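Local coordinates for DegV domain-containing protein spr0652 (Streptococcus pneumoniae, PDB 6CNG) that binds long-chain fatty acids such as linoleic acid and probably serves as the fatty-acid-carrying FakB component of fatty acid kinase, at residues 31-36 against 144-149; 248-253 against 277-282; 25-30 against 43-48; 139-144 against 293-298; 132-137 against 168-173. All blocks are in the same frame, centred on the assembly; numbering follows the deposited sequence.

How the interactions relate
From the N terminus, interaction 3 closes first, bridging a short connection to pair strand 23-28 with strand 43-54. The loop within that connection then reaches far ahead in interaction 1 to meet helix 143-157, so interactions 1 and 3 cross. Interaction 5 joins strand 132-137 of the same N-terminal sheet to helix 162-174 and crosses interaction 1, whose helix lies between them in the sequence. Interaction 4 crosses both 1 and 5, carrying the start of helix 143-157 to strand 294-300 of the second sheet. Interaction 2, nested inside the loop closed by 4, pairs two strands of that second sheet. Interactions 1, 4 and 5 share the sodium site; interaction 4 also lines the fatty-acid pocket.

Interaction 1. Residues 31-36 against 144-149; sequences CDYRQL and EVDLLV. With NA (sodium ion), chain D.
Asp-146 of helix 143-157 reaches the loop after strand 23-28 with nearly every side-chain atom. Its CB lies beside the ring of Tyr-33, 3.9 Å from CE2, while the same ring edge approaches the backbone O of Asp-146. CG, anti to the carbonyl carbon (chi1 -59°), carries the carboxylate out to the loop, where its oxygens part company. OD1 accepts the backbone N-H of Asp-32 at 2.8 Å, on its syn side and close to the carboxylate plane (16° out), and passes 3.3 Å from Cys-31 SG. OD2 comes within 2.5 Å of Asp-32 OD2, the two carboxylates turned 74° apart; at this distance one of the acids probably keeps a proton and gives it to the other. Asp-32 OD1 in turn accepts from Ser-282 N. Apolar packing surrounds the pair: Cys-31 CB rests on Val-145 CG1 at 3.6 Å, small enough to let the loop come near the helix, and Leu-36 CD1 presses on Val-149 CG1 at 3.2 Å, tighter than usual. On the far side of the helix Glu-144 OE2 binds sodium at 2.7 Å. The contact joins the loop leaving strand 23-28 to the first turns of helix 143-157 in the DegV fold.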
# COMPACT_ATOMS: atom_id res chain seq x y z
N CYS A 31 -0.41 4.03 0.64
CA CYS A 31 -1.23 3.70 1.80
C CYS A 31 -2.66 4.15 1.53
O CYS A 31 -2.90 5.24 1.03
CB CYS A 31 -0.72 4.43 3.04
SG CYS A 31 -1.69 4.29 4.56
N ASP A 32 -3.61 3.31 1.89
CA ASP A 32 -4.99 3.59 1.57
C ASP A 32 -5.71 4.44 2.60
O ASP A 32 -6.81 4.91 2.30
CB ASP A 32 -5.73 2.26 1.40
CG ASP A 32 -5.03 1.35 0.40
OD1 ASP A 32 -4.92 1.71 -0.77
OD2 ASP A 32 -4.54 0.30 0.82
N TYR A 33 -5.12 4.66 3.77
CA TYR A 33 -5.73 5.50 4.80
C TYR A 33 -5.66 6.97 4.39
O TYR A 33 -4.61 7.47 3.99
CB TYR A 33 -4.98 5.33 6.12
CG TYR A 33 -5.19 4.02 6.84
CD1 TYR A 33 -6.45 3.49 7.02
CD2 TYR A 33 -4.12 3.32 7.34
CE1 TYR A 33 -6.63 2.29 7.68
CE2 TYR A 33 -4.29 2.13 8.00
CZ TYR A 33 -5.54 1.62 8.17
OH TYR A 33 -5.67 0.41 8.84
N ARG A 34 -6.79 7.67 4.53
CA ARG A 34 -6.76 9.13 4.59
C ARG A 34 -6.78 9.62 6.03
O ARG A 34 -6.19 10.66 6.34
CB ARG A 34 -7.94 9.74 3.82
CG ARG A 34 -8.36 9.06 2.50
CD ARG A 34 -7.30 9.18 1.44
NE ARG A 34 -7.88 9.15 0.10
CZ ARG A 34 -7.18 9.27 -1.02
NH1 ARG A 34 -5.86 9.42 -0.96
NH2 ARG A 34 -7.78 9.25 -2.19
N GLN A 35 -7.43 8.85 6.90
CA GLN A 35 -7.43 9.07 8.33
C GLN A 35 -7.01 7.77 8.98
O GLN A 35 -7.47 6.71 8.57
CB GLN A 35 -8.85 9.39 8.85
CG GLN A 35 -9.50 10.65 8.26
CD GLN A 35 -10.95 10.83 8.68
OE1 GLN A 35 -11.30 11.84 9.28
NE2 GLN A 35 -11.78 9.87 8.36
N LEU A 36 -6.18 7.86 10.00
CA LEU A 36 -5.71 6.68 10.72
C LEU A 36 -6.71 6.35 11.80
O LEU A 36 -6.98 7.21 12.63
CB LEU A 36 -4.38 6.98 11.37
CG LEU A 36 -3.59 5.80 11.91
CD1 LEU A 36 -3.48 4.68 10.91
CD2 LEU A 36 -2.24 6.31 12.26
N GLU A 144 -0.60 -3.95 2.96
CA GLU A 144 0.55 -4.20 3.83
C GLU A 144 1.08 -2.91 4.41
O GLU A 144 1.45 -2.86 5.59
CB GLU A 144 1.65 -4.94 3.08
CG GLU A 144 2.58 -5.59 4.06
CD GLU A 144 3.86 -6.13 3.48
OE1 GLU A 144 3.94 -6.31 2.25
OE2 GLU A 144 4.81 -6.38 4.27
N VAL A 145 1.13 -1.85 3.61
CA VAL A 145 1.47 -0.54 4.15
C VAL A 145 0.45 -0.11 5.19
O VAL A 145 0.79 0.47 6.22
CB VAL A 145 1.59 0.49 3.01
CG1 VAL A 145 1.75 1.84 3.56
CG2 VAL A 145 2.76 0.16 2.11
N ASP A 146 -0.81 -0.38 4.93
CA ASP A 146 -1.82 -0.04 5.91
C ASP A 146 -1.56 -0.73 7.24
O ASP A 146 -1.66 -0.11 8.29
CB ASP A 146 -3.17 -0.44 5.34
CG ASP A 146 -3.46 0.26 4.01
OD1 ASP A 146 -2.83 1.31 3.75
OD2 ASP A 146 -4.31 -0.21 3.23
N LEU A 147 -1.24 -2.02 7.21
CA LEU A 147 -0.91 -2.73 8.44
C LEU A 147 0.28 -2.10 9.15
O LEU A 147 0.30 -2.01 10.38
CB LEU A 147 -0.58 -4.17 8.11
CG LEU A 147 -1.75 -5.11 7.89
CD1 LEU A 147 -1.24 -6.48 7.52
CD2 LEU A 147 -2.66 -5.17 9.10
N LEU A 148 1.29 -1.71 8.40
CA LEU A 148 2.46 -1.13 9.03
C LEU A 148 2.10 0.15 9.75
O LEU A 148 2.59 0.42 10.84
CB LEU A 148 3.52 -0.81 8.00
CG LEU A 148 4.15 -1.99 7.29
CD1 LEU A 148 5.18 -1.46 6.33
CD2 LEU A 148 4.79 -2.92 8.24
N VAL A 149 1.26 0.96 9.13
CA VAL A 149 0.86 2.21 9.74
C VAL A 149 0.01 1.97 10.97
O VAL A 149 0.18 2.62 12.00
CB VAL A 149 0.17 3.06 8.67
CG1 VAL A 149 -0.77 4.01 9.29
CG2 VAL A 149 1.22 3.77 7.88
NA NA D . 7.08 -7.75 4.59
O HOH W 1 8.25 -6.10 3.59

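Interaction 2. Residues 248-253 against 277-282; sequences RIVMAQ and KILPTS
Strands 248-253 and 277-280 run parallel, 4.6 Å apart at their closest and twisted by 25°, with Val-250, Met-251 and Ala-252 level with Lys-277, Ile-278 and Leu-279. They are the two strands of a beta-alpha-beta unit connected through helix 257-270, and strand 275-280 is the outermost on its side of the sheet. The hydrogen bonds alternate as parallel pairing demands: Met-251 N gives to Lys-277 O, and Met-251 O receives Leu-279 N at 2.8 Å. On one face the branched side chains of Val-250 and Leu-279 meet CG1 to CD1 at 3.9 Å, directed at helix 143-157. Lys-277 belongs to this face too, its bent chain bringing NZ to Glu-150, while neighbouring Arg-248 pairs with Asp-154, which probably offsets the nearness of the two cations. The other face carries Met-251, whose long flexible chain leads off toward helix 257-270. Gln-253 folds back, CG wedged between its backbone N and carbonyl carbon (chi1 52°), which lays CG against Ile-278 CG2 at 3.8 Å while OE1 accepts from Asn-256 N. Past the strand's end, Thr-281 N donates to Gln-253 O over 3.0 Å, from above the carbonyl plane.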
# COMPACT_ATOMS: atom_id res chain seq x y z
N ARG A 248 -3.97 -10.32 11.56
CA ARG A 248 -4.64 -9.22 10.89
C ARG A 248 -4.51 -9.34 9.38
O ARG A 248 -3.49 -9.76 8.86
CB ARG A 248 -4.05 -7.89 11.32
CG ARG A 248 -4.31 -7.50 12.75
CD ARG A 248 -3.63 -6.18 13.06
NE ARG A 248 -3.80 -5.85 14.46
CZ ARG A 248 -3.18 -4.87 15.08
NH1 ARG A 248 -2.33 -4.11 14.42
NH2 ARG A 248 -3.40 -4.67 16.37
N ILE A 249 -5.58 -8.96 8.70
CA ILE A 249 -5.59 -8.77 7.26
C ILE A 249 -6.20 -7.41 6.95
O ILE A 249 -7.16 -7.00 7.59
CB ILE A 249 -6.42 -9.85 6.57
CG1 ILE A 249 -5.84 -11.23 6.83
CG2 ILE A 249 -6.48 -9.59 5.11
CD1 ILE A 249 -6.68 -12.32 6.26
N VAL A 250 -5.63 -6.74 5.95
CA VAL A 250 -6.18 -5.52 5.35
C VAL A 250 -6.31 -5.77 3.85
O VAL A 250 -5.30 -5.95 3.16
CB VAL A 250 -5.30 -4.30 5.62
CG1 VAL A 250 -5.86 -3.13 4.93
CG2 VAL A 250 -5.22 -4.05 7.09
N MET A 251 -7.53 -5.79 3.35
CA MET A 251 -7.81 -5.95 1.93
C MET A 251 -8.14 -4.58 1.34
O MET A 251 -9.25 -4.07 1.52
CB MET A 251 -9.01 -6.88 1.72
CG MET A 251 -8.86 -8.29 2.22
SD MET A 251 -10.35 -9.26 1.95
CE MET A 251 -9.96 -10.77 2.78
N ALA A 252 -7.20 -4.00 0.62
CA ALA A 252 -7.45 -2.82 -0.20
C ALA A 252 -7.95 -3.25 -1.57
O ALA A 252 -7.28 -3.99 -2.27
CB ALA A 252 -6.17 -2.01 -0.33
N GLN A 253 -9.12 -2.76 -1.96
CA GLN A 253 -9.76 -3.23 -3.18
C GLN A 253 -10.34 -2.08 -3.99
O GLN A 253 -10.68 -1.03 -3.46
CB GLN A 253 -10.87 -4.24 -2.86
CG GLN A 253 -11.88 -3.77 -1.86
CD GLN A 253 -12.96 -2.92 -2.47
OE1 GLN A 253 -13.33 -3.12 -3.60
NE2 GLN A 253 -13.47 -1.97 -1.71
N LYS A 277 -10.04 -6.19 7.84
CA LYS A 277 -10.57 -4.92 7.38
C LYS A 277 -10.58 -4.91 5.85
O LYS A 277 -9.71 -5.48 5.20
CB LYS A 277 -9.69 -3.76 7.87
CG LYS A 277 -9.43 -3.68 9.37
CD LYS A 277 -8.24 -2.74 9.71
CE LYS A 277 -7.60 -3.01 11.09
NZ LYS A 277 -7.02 -4.39 11.27
N ILE A 278 -11.59 -4.27 5.27
CA ILE A 278 -11.67 -4.07 3.83
C ILE A 278 -11.68 -2.56 3.60
O ILE A 278 -12.53 -1.85 4.17
CB ILE A 278 -12.92 -4.74 3.23
CG1 ILE A 278 -13.04 -6.19 3.71
CG2 ILE A 278 -12.90 -4.68 1.72
CD1 ILE A 278 -14.37 -6.84 3.36
N LEU A 279 -10.72 -2.06 2.82
CA LEU A 279 -10.59 -0.63 2.56
C LEU A 279 -10.63 -0.35 1.07
O LEU A 279 -10.12 -1.13 0.27
CB LEU A 279 -9.27 -0.05 3.08
CG LEU A 279 -8.99 -0.20 4.57
CD1 LEU A 279 -7.62 0.35 4.83
CD2 LEU A 279 -10.04 0.55 5.33
N PRO A 280 -11.19 0.78 0.66
CA PRO A 280 -11.08 1.15 -0.74
C PRO A 280 -9.66 1.60 -1.07
O PRO A 280 -8.98 2.21 -0.25
CB PRO A 280 -12.11 2.28 -0.87
CG PRO A 280 -12.15 2.88 0.45
CD PRO A 280 -11.80 1.84 1.46
N THR A 281 -9.22 1.28 -2.27
CA THR A 281 -7.90 1.70 -2.69
C THR A 281 -7.80 3.22 -2.82
O THR A 281 -8.78 3.91 -3.09
CB THR A 281 -7.58 1.05 -4.03
OG1 THR A 281 -8.75 1.06 -4.84
CG2 THR A 281 -7.15 -0.35 -3.84
N SER A 282 -6.57 3.72 -2.66
CA SER A 282 -6.24 5.09 -2.96
C SER A 282 -6.30 5.33 -4.46
O SER A 282 -6.50 4.42 -5.27
CB SER A 282 -4.84 5.42 -2.45
OG SER A 282 -3.85 4.65 -3.08

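Interaction 3. Residues 25-30 against 43-48; sequences IIADSG and TTFVSV
The Phe-45 ring leans obliquely on strand 25-28, with CD1 3.4 Å from Ile-25 O and CE1 4.2 Å from Ala-27 CB. Over one of its faces, near the rim, sits Ser-47 N of its own strand. Pointing CG away from the backbone N (chi1 175°) swings the ring across to the neighbouring strand, where Ile-25 CG2 meets CD1 with the two side chains at about a right angle. The other flat group, the Asp-28 carboxylate, closes an Asx turn: Gly-30 N donates to the anti side of OD1 at 3.0 Å, 28° out of plane. Its OD2 accepts from Ser-113 OG and Ile-106 N, so a short acid is well placed to tie this loop to its surroundings.

The strands form a parallel pair in the N-terminal sheet of the DegV fold, which has helices on both faces. Ile-25 and Phe-45 turn toward helix 143-157, whereas Ile-26 and Val-48, touching CG2 to CG2 at 3.6 Å, turn toward helix 88-95; beta-branched residues suit such extended, buried positions.

Ala-27 O takes two donors. Val-48 N approaches in the carbonyl plane at 2.7 Å. The hydroxyl OG of Ser-47, the residue before Val-48, comes from above that plane at 3.2 Å, serine's short side chain letting it fold back to the neighbouring carbonyl. Farther on, Ser-29 N makes a weak bond to Val-48 O.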
# COMPACT_ATOMS: atom_id res chain seq x y z
N ILE A 25 3.11 9.95 12.03
CA ILE A 25 3.22 8.84 11.09
C ILE A 25 2.87 9.40 9.72
O ILE A 25 1.76 9.88 9.50
CB ILE A 25 2.28 7.69 11.47
CG1 ILE A 25 2.65 7.13 12.84
CG2 ILE A 25 2.35 6.60 10.41
CD1 ILE A 25 1.61 6.17 13.39
N ILE A 26 3.84 9.34 8.81
CA ILE A 26 3.71 9.85 7.46
C ILE A 26 3.74 8.68 6.50
O ILE A 26 4.50 7.73 6.69
CB ILE A 26 4.83 10.85 7.12
CG1 ILE A 26 5.01 11.86 8.24
CG2 ILE A 26 4.51 11.55 5.83
CD1 ILE A 26 6.12 12.83 8.04
N ALA A 27 2.88 8.71 5.50
CA ALA A 27 2.89 7.69 4.47
C ALA A 27 2.58 8.34 3.14
O ALA A 27 1.91 9.36 3.09
CB ALA A 27 1.86 6.58 4.75
N ASP A 28 3.07 7.75 2.06
CA ASP A 28 2.63 8.22 0.75
C ASP A 28 1.28 7.57 0.37
O ASP A 28 0.77 6.70 1.07
CB ASP A 28 3.74 8.01 -0.28
CG ASP A 28 4.10 6.55 -0.50
OD1 ASP A 28 3.17 5.70 -0.50
OD2 ASP A 28 5.30 6.26 -0.71
N SER A 29 0.71 7.99 -0.76
CA SER A 29 -0.63 7.53 -1.13
C SER A 29 -0.67 6.09 -1.72
O SER A 29 -1.72 5.66 -2.23
CB SER A 29 -1.32 8.58 -2.00
OG SER A 29 -0.72 8.71 -3.25
N GLY A 30 0.42 5.33 -1.61
CA GLY A 30 0.37 3.88 -1.66
C GLY A 30 -0.25 3.25 -0.44
O GLY A 30 -0.53 2.05 -0.46
N THR A 43 -0.17 12.04 18.55
CA THR A 43 0.21 11.52 17.25
C THR A 43 -0.73 12.00 16.17
O THR A 43 -1.96 11.99 16.33
CB THR A 43 0.24 9.99 17.25
OG1 THR A 43 1.03 9.51 18.34
CG2 THR A 43 0.82 9.48 15.94
N THR A 44 -0.14 12.39 15.05
CA THR A 44 -0.86 12.85 13.87
C THR A 44 -0.42 12.05 12.65
O THR A 44 0.76 11.73 12.49
CB THR A 44 -0.59 14.33 13.66
OG1 THR A 44 -1.13 15.03 14.77
CG2 THR A 44 -1.24 14.83 12.40
N PHE A 45 -1.38 11.71 11.81
CA PHE A 45 -1.14 10.99 10.56
C PHE A 45 -1.25 11.94 9.38
O PHE A 45 -2.15 12.77 9.32
CB PHE A 45 -2.20 9.92 10.38
CG PHE A 45 -2.12 9.21 9.07
CD1 PHE A 45 -1.12 8.30 8.82
CD2 PHE A 45 -3.05 9.46 8.10
CE1 PHE A 45 -1.06 7.65 7.62
CE2 PHE A 45 -3.01 8.82 6.91
CZ PHE A 45 -2.02 7.90 6.66
N VAL A 46 -0.33 11.79 8.42
CA VAL A 46 -0.33 12.61 7.22
C VAL A 46 -0.06 11.70 6.04
O VAL A 46 0.91 10.94 6.06
CB VAL A 46 0.75 13.70 7.27
CG1 VAL A 46 0.76 14.52 5.99
CG2 VAL A 46 0.53 14.61 8.43
N SER A 47 -0.88 11.79 5.01
CA SER A 47 -0.56 11.14 3.76
C SER A 47 -0.03 12.15 2.76
O SER A 47 -0.57 13.25 2.61
CB SER A 47 -1.72 10.40 3.14
OG SER A 47 -1.18 9.46 2.21
N VAL A 48 1.01 11.73 2.07
CA VAL A 48 1.69 12.56 1.07
C VAL A 48 1.30 12.04 -0.31
O VAL A 48 1.69 10.93 -0.70
CB VAL A 48 3.21 12.56 1.28
CG1 VAL A 48 3.88 13.42 0.22
CG2 VAL A 48 3.53 13.00 2.68

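Interaction 4. Residues 139-144 against 293-298; sequences LSAGGE and GLLMGY. With NA (sodium ion), chain D; EIC (linoleic acid), chain C.
Ala-141 and Leu-295 turn their methyl groups toward the same bound linoleic acid, forming part of the wall of the lipid pocket between the two halves of the DegV fold. The Ala-141 CB methyl points almost straight at the chain, stopping 3.8 Å from C8 of the lipid. Leu-295 points its CB toward segment 139-144: with CG anti to the carbonyl carbon (chi1 -60°), both methyls pack against C12 and C13, the second double bond, CD2 being 3.5 Å from C13. Its CD1 also touches Ala-141 CB at 4.2 Å, so the branched and the single methyl stand side by side, an apolar lining suited to a hydrocarbon tail, while the acid's head group reaches Ser-111 OG.

Behind this lining the chains approach backbone to backbone. Gly-142, just ahead of helix 143-157, has a positive phi that glycine adopts easily, and its CA lies beside Leu-295 CD1. Gly-143, whose lack of a side chain also permits the close approach, makes a weak, long hydrogen bond from N to Leu-295 O. Gly-297, equally bare, brings its CA to 3.6 Å from Gly-143 C and 3.5 Å from Glu-144 N, so the first turn of the helix can lie directly on the strand.

On the side away from the lipid, Ser-140 OG donates to Glu-144 OE1 at 2.6 Å, meeting the oxygen from above the carboxylate plane, 38° out of it.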
# COMPACT_ATOMS: atom_id res chain seq x y z
N LEU A 139 8.64 -1.89 0.75
CA LEU A 139 8.81 -2.84 -0.34
C LEU A 139 7.47 -3.43 -0.76
O LEU A 139 7.37 -4.59 -1.17
CB LEU A 139 9.81 -3.94 0.02
CG LEU A 139 11.22 -3.46 0.40
CD1 LEU A 139 12.08 -4.60 0.93
CD2 LEU A 139 11.93 -2.79 -0.75
N SER A 140 6.42 -2.63 -0.65
CA SER A 140 5.07 -3.13 -0.79
C SER A 140 4.14 -1.98 -1.19
O SER A 140 4.59 -0.94 -1.67
CB SER A 140 4.63 -3.83 0.51
OG SER A 140 3.52 -4.67 0.27
N ALA A 141 2.85 -2.20 -1.01
CA ALA A 141 1.86 -1.17 -1.27
C ALA A 141 0.56 -1.62 -0.64
O ALA A 141 0.44 -2.76 -0.17
CB ALA A 141 1.68 -0.95 -2.77
N GLY A 142 -0.42 -0.72 -0.62
CA GLY A 142 -1.76 -1.18 -0.29
C GLY A 142 -1.88 -1.73 1.12
O GLY A 142 -1.37 -1.15 2.07
N GLY A 143 -2.58 -2.86 1.25
CA GLY A 143 -2.94 -3.37 2.56
C GLY A 143 -1.77 -3.61 3.50
O GLY A 143 -1.92 -3.48 4.72
N GLU A 144 -0.60 -3.95 2.96
CA GLU A 144 0.55 -4.20 3.83
C GLU A 144 1.08 -2.91 4.41
O GLU A 144 1.45 -2.86 5.59
CB GLU A 144 1.65 -4.94 3.08
CG GLU A 144 2.58 -5.59 4.06
CD GLU A 144 3.86 -6.13 3.48
OE1 GLU A 144 3.94 -6.31 2.25
OE2 GLU A 144 4.81 -6.38 4.27
N GLY A 293 -9.38 -4.99 -8.77
CA GLY A 293 -8.12 -5.34 -8.16
C GLY A 293 -8.21 -5.46 -6.66
O GLY A 293 -9.08 -4.89 -6.00
N LEU A 294 -7.26 -6.21 -6.11
CA LEU A 294 -7.16 -6.43 -4.68
C LEU A 294 -5.70 -6.44 -4.27
O LEU A 294 -4.89 -7.11 -4.90
CB LEU A 294 -7.76 -7.78 -4.33
CG LEU A 294 -7.44 -8.29 -2.92
CD1 LEU A 294 -8.11 -7.46 -1.86
CD2 LEU A 294 -7.84 -9.73 -2.80
N LEU A 295 -5.39 -5.71 -3.20
CA LEU A 295 -4.07 -5.72 -2.58
C LEU A 295 -4.28 -6.03 -1.11
O LEU A 295 -4.63 -5.15 -0.32
CB LEU A 295 -3.38 -4.37 -2.68
CG LEU A 295 -3.06 -3.74 -4.02
CD1 LEU A 295 -1.66 -3.14 -3.93
CD2 LEU A 295 -3.21 -4.74 -5.16
N MET A 296 -4.00 -7.26 -0.73
CA MET A 296 -4.28 -7.75 0.60
C MET A 296 -2.99 -7.84 1.41
O MET A 296 -2.10 -8.60 1.06
CB MET A 296 -4.92 -9.12 0.45
CG MET A 296 -5.02 -9.87 1.68
SD MET A 296 -6.14 -11.27 1.50
CE MET A 296 -5.20 -12.34 0.39
N GLY A 297 -2.90 -7.05 2.47
CA GLY A 297 -1.84 -7.20 3.43
C GLY A 297 -2.26 -8.11 4.57
O GLY A 297 -3.42 -8.17 4.94
N TYR A 298 -1.29 -8.85 5.11
CA TYR A 298 -1.61 -9.83 6.14
C TYR A 298 -0.40 -10.16 7.00
O TYR A 298 0.75 -9.95 6.62
CB TYR A 298 -2.25 -11.12 5.58
CG TYR A 298 -1.37 -11.90 4.64
CD1 TYR A 298 -1.29 -11.59 3.28
CD2 TYR A 298 -0.60 -12.98 5.10
CE1 TYR A 298 -0.49 -12.30 2.42
CE2 TYR A 298 0.22 -13.71 4.23
CZ TYR A 298 0.26 -13.38 2.90
OH TYR A 298 1.05 -14.09 2.06
NA NA D . 7.08 -7.75 4.59
C1 EIC C . 5.33 6.53 -9.10
C2 EIC C . 4.44 5.51 -8.41
C3 EIC C . 4.54 4.11 -8.97
C4 EIC C . 3.87 3.10 -8.07
C5 EIC C . 4.06 1.68 -8.58
C6 EIC C . 3.49 0.65 -7.61
C7 EIC C . 1.96 0.56 -7.64
C8 EIC C . 1.45 -0.36 -6.54
C9 EIC C . -0.06 -0.30 -6.55
C10 EIC C . -0.78 -1.20 -7.19
C11 EIC C . -0.16 -2.34 -7.98
C12 EIC C . -0.93 -3.58 -7.55
C13 EIC C . -0.38 -4.71 -7.16
C14 EIC C . 1.12 -4.91 -7.12
C15 EIC C . 1.72 -4.43 -5.80
C16 EIC C . 3.22 -4.68 -5.80
C17 EIC C . 3.88 -4.09 -4.59
C18 EIC C . 5.37 -4.32 -4.67
O1 EIC C . 6.43 6.88 -8.60
O2 EIC C . 4.96 7.01 -10.20
O HOH W 1 8.25 -6.10 3.59

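Interaction 5. Residues 132-137 against 168-173; sequences KIHVID and AITAYQ. With NA (sodium ion), chain D.
Helix 162-174 lies along strand 132-137, the last strand of a parallel run in the N-terminal sheet of the DegV fold, and its C-terminal end brings Gln-173 both to that strand and to the bound sodium. The axes of strand 132-137 and helix segment 168-173 run nearly parallel, 4° apart, at a separation of 10.8 Å, a distance bridged by side chains and water.

At the apolar centre Ile-136 extends CD1 to Ile-169 CG2 at 3.9 Å, the two branched chains meeting at a slant; such bulky aliphatic residues suit the layer between sheet and helix. Toward the exposed end, His-134 and Thr-170 stand too far apart for direct bonding and are joined by a water. This water sits in the plane of the imidazole at its edge, 2.6 Å from His-134 NE2, and donates to Thr-170 OG1, also at 2.6 Å. The threonine hydroxyl has a second partner within the helix, Val-166 O.

Gln-173 works at both ends. Its backbone O binds sodium at 2.8 Å, a role open to a carbonyl near a helix C terminus, with Glu-144 OE2, Thr-176 O and a water among the other ligands. Its side chain, stretched out from a CG anti to the backbone N (chi1 -172°), slides past Ile-136, placing OE1 beside CG2 of that residue. The amide then spans to the strand's end, where NE2 donates to Asp-137 O at 3.0 Å with the acceptor practically in the amide plane. The same NE2 makes a weak bond, 3.4 Å long, to the water oxygen that itself sits 2.3 Å from the sodium ion.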
# COMPACT_ATOMS: atom_id res chain seq x y z
N LYS A 132 13.83 13.14 15.52
CA LYS A 132 14.13 11.76 15.16
C LYS A 132 13.21 11.32 14.04
O LYS A 132 11.99 11.55 14.10
CB LYS A 132 13.97 10.83 16.36
CG LYS A 132 14.93 11.13 17.48
CD LYS A 132 14.59 10.28 18.71
CE LYS A 132 15.70 10.29 19.74
NZ LYS A 132 15.28 9.59 20.96
N ILE A 133 13.78 10.67 13.03
CA ILE A 133 13.04 10.28 11.83
C ILE A 133 13.51 8.90 11.40
O ILE A 133 14.71 8.64 11.31
CB ILE A 133 13.24 11.30 10.68
CG1 ILE A 133 12.79 12.71 11.07
CG2 ILE A 133 12.45 10.87 9.48
CD1 ILE A 133 13.39 13.80 10.23
N HIS A 134 12.56 8.00 11.16
CA HIS A 134 12.84 6.67 10.66
C HIS A 134 12.03 6.44 9.39
O HIS A 134 10.79 6.44 9.43
CB HIS A 134 12.47 5.62 11.70
CG HIS A 134 12.75 4.22 11.28
ND1 HIS A 134 14.02 3.70 11.19
CD2 HIS A 134 11.91 3.21 10.94
CE1 HIS A 134 13.96 2.44 10.82
NE2 HIS A 134 12.69 2.12 10.66
N VAL A 135 12.73 6.21 8.29
CA VAL A 135 12.13 5.98 6.98
C VAL A 135 12.07 4.48 6.74
O VAL A 135 13.08 3.78 6.82
CB VAL A 135 12.94 6.65 5.86
CG1 VAL A 135 12.22 6.49 4.55
CG2 VAL A 135 13.21 8.11 6.16
N ILE A 136 10.88 4.02 6.42
CA ILE A 136 10.61 2.61 6.19
C ILE A 136 10.25 2.50 4.73
O ILE A 136 9.25 3.06 4.29
CB ILE A 136 9.46 2.13 7.08
CG1 ILE A 136 9.86 2.34 8.55
CG2 ILE A 136 9.13 0.73 6.76
CD1 ILE A 136 8.73 2.20 9.53
N ASP A 137 11.07 1.79 3.99
CA ASP A 137 10.66 1.28 2.70
C ASP A 137 9.85 0.01 2.94
O ASP A 137 10.40 -1.01 3.37
CB ASP A 137 11.90 0.98 1.87
CG ASP A 137 11.57 0.56 0.46
OD1 ASP A 137 10.41 0.27 0.10
OD2 ASP A 137 12.54 0.51 -0.31
N ALA A 168 10.68 -2.49 17.05
CA ALA A 168 9.51 -3.35 16.95
C ALA A 168 8.92 -3.35 15.56
O ALA A 168 8.37 -4.37 15.13
CB ALA A 168 8.48 -2.89 17.97
N ILE A 169 8.95 -2.22 14.85
CA ILE A 169 8.37 -2.17 13.51
C ILE A 169 9.27 -2.86 12.49
O ILE A 169 8.79 -3.46 11.53
CB ILE A 169 8.05 -0.72 13.10
CG1 ILE A 169 7.06 -0.70 11.94
CG2 ILE A 169 9.31 0.05 12.72
CD1 ILE A 169 5.60 -1.11 12.29
N THR A 170 10.58 -2.80 12.69
CA THR A 170 11.46 -3.58 11.83
C THR A 170 11.16 -5.06 11.98
O THR A 170 11.07 -5.79 10.99
CB THR A 170 12.91 -3.26 12.16
OG1 THR A 170 13.14 -1.85 11.97
CG2 THR A 170 13.77 -4.00 11.24
N ALA A 171 10.94 -5.50 13.21
CA ALA A 171 10.59 -6.89 13.43
C ALA A 171 9.23 -7.21 12.84
O ALA A 171 9.07 -8.25 12.21
CB ALA A 171 10.60 -7.19 14.92
N TYR A 172 8.26 -6.31 13.00
CA TYR A 172 6.92 -6.58 12.52
C TYR A 172 6.90 -6.71 11.01
O TYR A 172 6.15 -7.51 10.45
CB TYR A 172 5.98 -5.47 12.97
CG TYR A 172 4.52 -5.67 12.56
CD1 TYR A 172 3.77 -6.68 13.09
CD2 TYR A 172 3.91 -4.82 11.65
CE1 TYR A 172 2.48 -6.87 12.72
CE2 TYR A 172 2.61 -4.99 11.28
CZ TYR A 172 1.89 -6.01 11.82
OH TYR A 172 0.58 -6.20 11.46
N GLN A 173 7.72 -5.93 10.32
CA GLN A 173 7.79 -5.99 8.87
C GLN A 173 8.29 -7.34 8.36
O GLN A 173 8.02 -7.69 7.21
CB GLN A 173 8.64 -4.82 8.37
CG GLN A 173 8.61 -4.68 6.89
CD GLN A 173 9.35 -3.46 6.40
OE1 GLN A 173 10.06 -2.79 7.16
NE2 GLN A 173 9.21 -3.17 5.11
NA NA D . 7.08 -7.75 4.59
O HOH W 2 11.94 -0.36 10.14
O HOH W 1 8.25 -6.10 3.59